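Local coordinates for 3-chlorocatechol 1,2-dioxygenase (PDB 2BOY), which probably catalyses the iron(III)-dependent intradiol ring cleavage of catechols, 3-chlorocatechol among them, in the bacterial breakdown of chlorinated aromatics, at residues 52-57 with 176-181; 162-167 with 208-213. All coordinates share one frame; numbering follows the deposited sequence.

Contact 1 (52-57 with 176-181); sequences DVFFEH and GALLAA. With BHO (benzhydroxamic acid), chain J.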
# COMPACT_ATOMS: atom_id res chain seq x y z
N ASP A 52 10.67 2.63 1.10
CA ASP A 52 11.95 3.09 1.62
C ASP A 52 11.92 4.57 2.00
O ASP A 52 12.59 4.94 2.98
CB ASP A 52 13.10 2.84 0.65
CG ASP A 52 13.53 1.38 0.63
OD1 ASP A 52 12.97 0.55 1.39
OD2 ASP A 52 14.41 0.99 -0.15
N VAL A 53 11.14 5.39 1.29
CA VAL A 53 10.99 6.80 1.69
C VAL A 53 10.29 6.93 3.06
O VAL A 53 10.78 7.60 3.99
CB VAL A 53 10.25 7.62 0.62
CG1 VAL A 53 9.78 9.00 1.16
CG2 VAL A 53 11.18 7.85 -0.55
N PHE A 54 9.15 6.26 3.20
CA PHE A 54 8.25 6.53 4.32
C PHE A 54 8.36 5.60 5.52
O PHE A 54 7.99 5.98 6.64
CB PHE A 54 6.80 6.54 3.81
CG PHE A 54 6.50 7.75 2.95
CD1 PHE A 54 6.46 9.00 3.53
CD2 PHE A 54 6.31 7.63 1.58
CE1 PHE A 54 6.18 10.13 2.73
CE2 PHE A 54 6.07 8.74 0.79
CZ PHE A 54 5.99 9.98 1.38
N PHE A 55 8.84 4.39 5.28
CA PHE A 55 8.81 3.35 6.32
C PHE A 55 10.14 2.75 6.70
O PHE A 55 10.28 2.29 7.84
CB PHE A 55 7.84 2.23 5.96
CG PHE A 55 6.48 2.71 5.68
CD1 PHE A 55 6.00 2.71 4.39
CD2 PHE A 55 5.69 3.25 6.70
CE1 PHE A 55 4.71 3.22 4.10
CE2 PHE A 55 4.41 3.77 6.42
CZ PHE A 55 3.93 3.75 5.12
N GLU A 56 11.12 2.69 5.78
CA GLU A 56 12.37 2.00 6.16
C GLU A 56 13.06 2.61 7.41
O GLU A 56 13.62 1.87 8.22
CB GLU A 56 13.36 1.84 4.99
CG GLU A 56 14.50 0.84 5.25
CD GLU A 56 15.66 0.89 4.27
OE1 GLU A 56 16.69 0.22 4.58
OE2 GLU A 56 15.60 1.59 3.24
N HIS A 57 13.05 3.95 7.55
CA HIS A 57 13.63 4.56 8.76
C HIS A 57 13.10 3.92 10.06
O HIS A 57 13.87 3.71 11.03
CB HIS A 57 13.46 6.09 8.79
CG HIS A 57 12.05 6.55 9.05
ND1 HIS A 57 11.58 6.82 10.32
CD2 HIS A 57 11.01 6.75 8.20
CE1 HIS A 57 10.31 7.19 10.23
NE2 HIS A 57 9.95 7.16 8.96
N GLY A 176 6.80 10.52 -5.78
CA GLY A 176 6.99 11.94 -5.96
C GLY A 176 5.67 12.64 -6.16
O GLY A 176 5.52 13.78 -5.69
N ALA A 177 4.72 11.98 -6.83
CA ALA A 177 3.37 12.60 -7.00
C ALA A 177 2.64 12.74 -5.69
O ALA A 177 1.96 13.73 -5.46
CB ALA A 177 2.51 11.81 -8.00
N LEU A 178 2.73 11.72 -4.82
CA LEU A 178 2.12 11.85 -3.50
C LEU A 178 2.76 12.99 -2.66
O LEU A 178 2.05 13.76 -2.00
CB LEU A 178 2.25 10.53 -2.73
CG LEU A 178 1.98 10.60 -1.22
CD1 LEU A 178 0.49 10.92 -0.96
CD2 LEU A 178 2.36 9.27 -0.61
N LEU A 179 4.09 13.06 -2.66
CA LEU A 179 4.80 14.08 -1.87
C LEU A 179 4.30 15.45 -2.35
O LEU A 179 3.99 16.36 -1.55
CB LEU A 179 6.31 13.99 -2.11
CG LEU A 179 6.97 12.83 -1.36
CD1 LEU A 179 8.29 12.43 -1.99
CD2 LEU A 179 7.09 13.13 0.14
N ALA A 180 4.23 15.59 -3.67
CA ALA A 180 3.79 16.85 -4.26
C ALA A 180 2.34 17.18 -3.84
O ALA A 180 2.04 18.31 -3.35
CB ALA A 180 3.96 16.80 -5.79
N ALA A 181 1.46 16.18 -3.92
CA ALA A 181 0.06 16.37 -3.55
C ALA A 181 -0.17 16.65 -2.07
O ALA A 181 -1.12 17.34 -1.72
CB ALA A 181 -0.80 15.17 -4.03
C1 BHO J . 17.09 6.99 -0.84
C2 BHO J . 16.35 6.59 0.38
C3 BHO J . 14.95 6.54 0.32
C4 BHO J . 14.30 6.90 -0.87
C5 BHO J . 15.01 7.28 -1.99
C6 BHO J . 16.40 7.35 -1.99
C BHO J . 18.58 7.04 -0.78
O1 BHO J . 19.07 7.25 0.29
N BHO J . 19.41 6.92 -1.79
O2 BHO J . 19.34 6.03 -2.65
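Where the helical N-terminal part of this intradiol dioxygenase meets the catalytic part, F54 at the end of helix 47-54 reaches across to L178 and L179 on helix 174-181. F54 CZ lies 3.6 Å from L179 CD2, and F54 CE2 lies 4.0 Å from L178 CD2; both methyls come at the ring obliquely. The side chains of F54 and L179 run past each other in opposite directions, and L179, with CG anti to its carbonyl carbon (chi1 -77°), brings CD2 up to the far end of the ring. One face of that ring is covered from within its own helix by V53 CG1, 3.6 Å above the plane and over its centre. I14 of the second subunit also packs on F54, and the L178 side chain is about 4 Å from a bound phospholipid. With F54 cut back to an alanine, CD2 of both leucines and CG1 of V53 would be left without the ring they pack on, which is likely to open a gap between the helices. The join is purely apolar, and V53 connects it to the active-site pocket: one methyl lies on the F54 ring, while the other, CG2, is 3.3 Å from C4 of the bound benzhydroxamic acid.

Contact 2 (162-167 with 208-213); sequences IVPAPY and LYFENG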
# COMPACT_ATOMS: atom_id res chain seq x y z
N ILE A 162 33.59 13.27 -5.40
CA ILE A 162 33.05 14.61 -5.51
C ILE A 162 31.95 14.71 -4.48
O ILE A 162 31.39 13.68 -4.10
CB ILE A 162 32.61 14.82 -6.99
CG1 ILE A 162 33.80 15.45 -7.75
CG2 ILE A 162 31.36 15.65 -7.13
CD1 ILE A 162 33.86 15.08 -9.23
N VAL A 163 31.69 15.89 -3.93
CA VAL A 163 30.57 16.07 -2.99
C VAL A 163 29.25 15.84 -3.72
O VAL A 163 28.97 16.55 -4.70
CB VAL A 163 30.59 17.47 -2.30
CG1 VAL A 163 29.46 17.59 -1.28
CG2 VAL A 163 31.94 17.70 -1.61
N PRO A 164 28.43 14.86 -3.28
CA PRO A 164 27.16 14.61 -3.95
C PRO A 164 26.22 15.79 -3.70
O PRO A 164 26.32 16.45 -2.67
CB PRO A 164 26.59 13.33 -3.24
CG PRO A 164 27.22 13.38 -1.83
CD PRO A 164 28.62 14.03 -2.06
N ALA A 165 25.32 16.04 -4.64
CA ALA A 165 24.21 16.96 -4.43
C ALA A 165 23.09 16.28 -3.64
O ALA A 165 22.93 15.07 -3.72
CB ALA A 165 23.63 17.42 -5.79
N PRO A 166 22.28 17.07 -2.94
CA PRO A 166 21.00 16.58 -2.46
C PRO A 166 20.14 16.11 -3.63
O PRO A 166 20.37 16.53 -4.76
CB PRO A 166 20.34 17.83 -1.86
CG PRO A 166 21.41 18.82 -1.64
CD PRO A 166 22.54 18.48 -2.57
N TYR A 167 19.17 15.24 -3.32
CA TYR A 167 18.35 14.44 -4.25
C TYR A 167 16.86 14.81 -4.01
O TYR A 167 16.47 14.88 -2.85
CB TYR A 167 18.58 12.93 -3.87
CG TYR A 167 17.81 11.91 -4.72
CD1 TYR A 167 16.64 11.28 -4.24
CD2 TYR A 167 18.26 11.56 -5.99
CE1 TYR A 167 15.93 10.36 -5.04
CE2 TYR A 167 17.57 10.64 -6.78
CZ TYR A 167 16.40 10.06 -6.31
OH TYR A 167 15.73 9.16 -7.12
N LEU A 208 26.45 8.78 5.31
CA LEU A 208 27.08 9.92 5.98
C LEU A 208 26.63 11.19 5.25
O LEU A 208 26.57 11.18 4.05
CB LEU A 208 28.61 9.79 5.95
CG LEU A 208 29.11 8.54 6.72
CD1 LEU A 208 30.60 8.28 6.49
CD2 LEU A 208 28.79 8.66 8.22
N TYR A 209 26.30 12.22 6.01
CA TYR A 209 25.73 13.47 5.52
C TYR A 209 26.73 14.59 5.78
O TYR A 209 27.74 14.37 6.42
CB TYR A 209 24.46 13.76 6.29
CG TYR A 209 23.44 12.64 6.23
CD1 TYR A 209 23.38 11.68 7.23
CD2 TYR A 209 22.54 12.56 5.16
CE1 TYR A 209 22.47 10.64 7.17
CE2 TYR A 209 21.61 11.52 5.08
CZ TYR A 209 21.59 10.57 6.09
OH TYR A 209 20.67 9.55 6.04
N PHE A 210 26.47 15.79 5.27
CA PHE A 210 27.43 16.92 5.37
C PHE A 210 26.80 17.99 6.26
O PHE A 210 25.70 18.44 5.96
CB PHE A 210 27.74 17.42 3.97
CG PHE A 210 28.35 16.37 3.10
CD1 PHE A 210 27.57 15.59 2.26
CD2 PHE A 210 29.71 16.09 3.20
CE1 PHE A 210 28.13 14.59 1.51
CE2 PHE A 210 30.28 15.08 2.44
CZ PHE A 210 29.49 14.34 1.60
N GLU A 211 27.47 18.29 7.38
CA GLU A 211 27.03 19.22 8.43
C GLU A 211 26.31 20.45 7.90
O GLU A 211 25.24 20.84 8.35
CB GLU A 211 28.27 19.76 9.12
CG GLU A 211 28.29 19.52 10.60
CD GLU A 211 29.69 19.60 11.14
OE1 GLU A 211 30.52 20.35 10.57
OE2 GLU A 211 29.94 18.89 12.12
N ASN A 212 26.94 21.05 6.91
CA ASN A 212 26.53 22.35 6.40
C ASN A 212 25.42 22.26 5.35
O ASN A 212 24.96 23.28 4.84
CB ASN A 212 27.79 23.01 5.83
CG ASN A 212 29.07 22.14 6.06
OD1 ASN A 212 30.14 22.66 6.41
ND2 ASN A 212 28.94 20.80 5.88
N GLY A 213 24.97 21.04 5.05
CA GLY A 213 24.16 20.81 3.86
C GLY A 213 22.69 21.14 4.07
O GLY A 213 22.17 21.08 5.17
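F210 presents its phenyl ring to two consecutive side chains of the 162-167 loop, and each meets it differently. V163 sends CG1 over one face, 4.2 Å above the ring plane and above its centre, a loose apolar contact. P164 comes in obliquely at the outer end of the ring instead: its CD is 3.6 Å from F210 CE1 and 3.8 Å from F210 CZ, while P164 CG lies 3.7 Å from F210 CE1. CE1 is therefore the ring atom most closely engaged, resting against CG and CD of the proline ring. The ring gets there because F210 CG stands anti to the carbonyl carbon (chi1 -60°) and the side chain leaves the strand end toward the loop, bridging backbones whose nearest CA atoms, those of V163 and F210, are 9.0 Å apart. No hydrogen bond links the two segments. F210 also opens a type I beta turn to G213, closed by G213 N donating to F210 O at 2.8 Å. F210 leaves from the end of strand 204-210, which runs between strands 187-197 and 229-236; its side chain also packs on A190 and L232 of those neighbours and, together with V163, on L103 of strand 102-110. It lies about 6 Å from that of iron ligand H191, and the side chain of P164, which also rests on Q126, about 7 Å from that of iron ligand Y133.

From the N terminus, the chain first passes 52-57, where helix 47-54 gives way to helix 56-64, then enters the beta part and reaches the 162-167 loop after strand 156-162. It next forms helix 174-181, closing contact 1 over 118 intervening residues, and runs through strand 187-197 into strand 204-210, whose end closes contact 2 over 40. The segments alternate, so the two closures cross rather than nest. Contact 1 ties the N-terminal helices to a helix of the catalytic part; contact 2 works inside the beta framework. Their centres are 20 Å apart and they do not touch; contact 1 meets the ligand pocket through V53, next to F54, while contact 2 lies near the iron ligands.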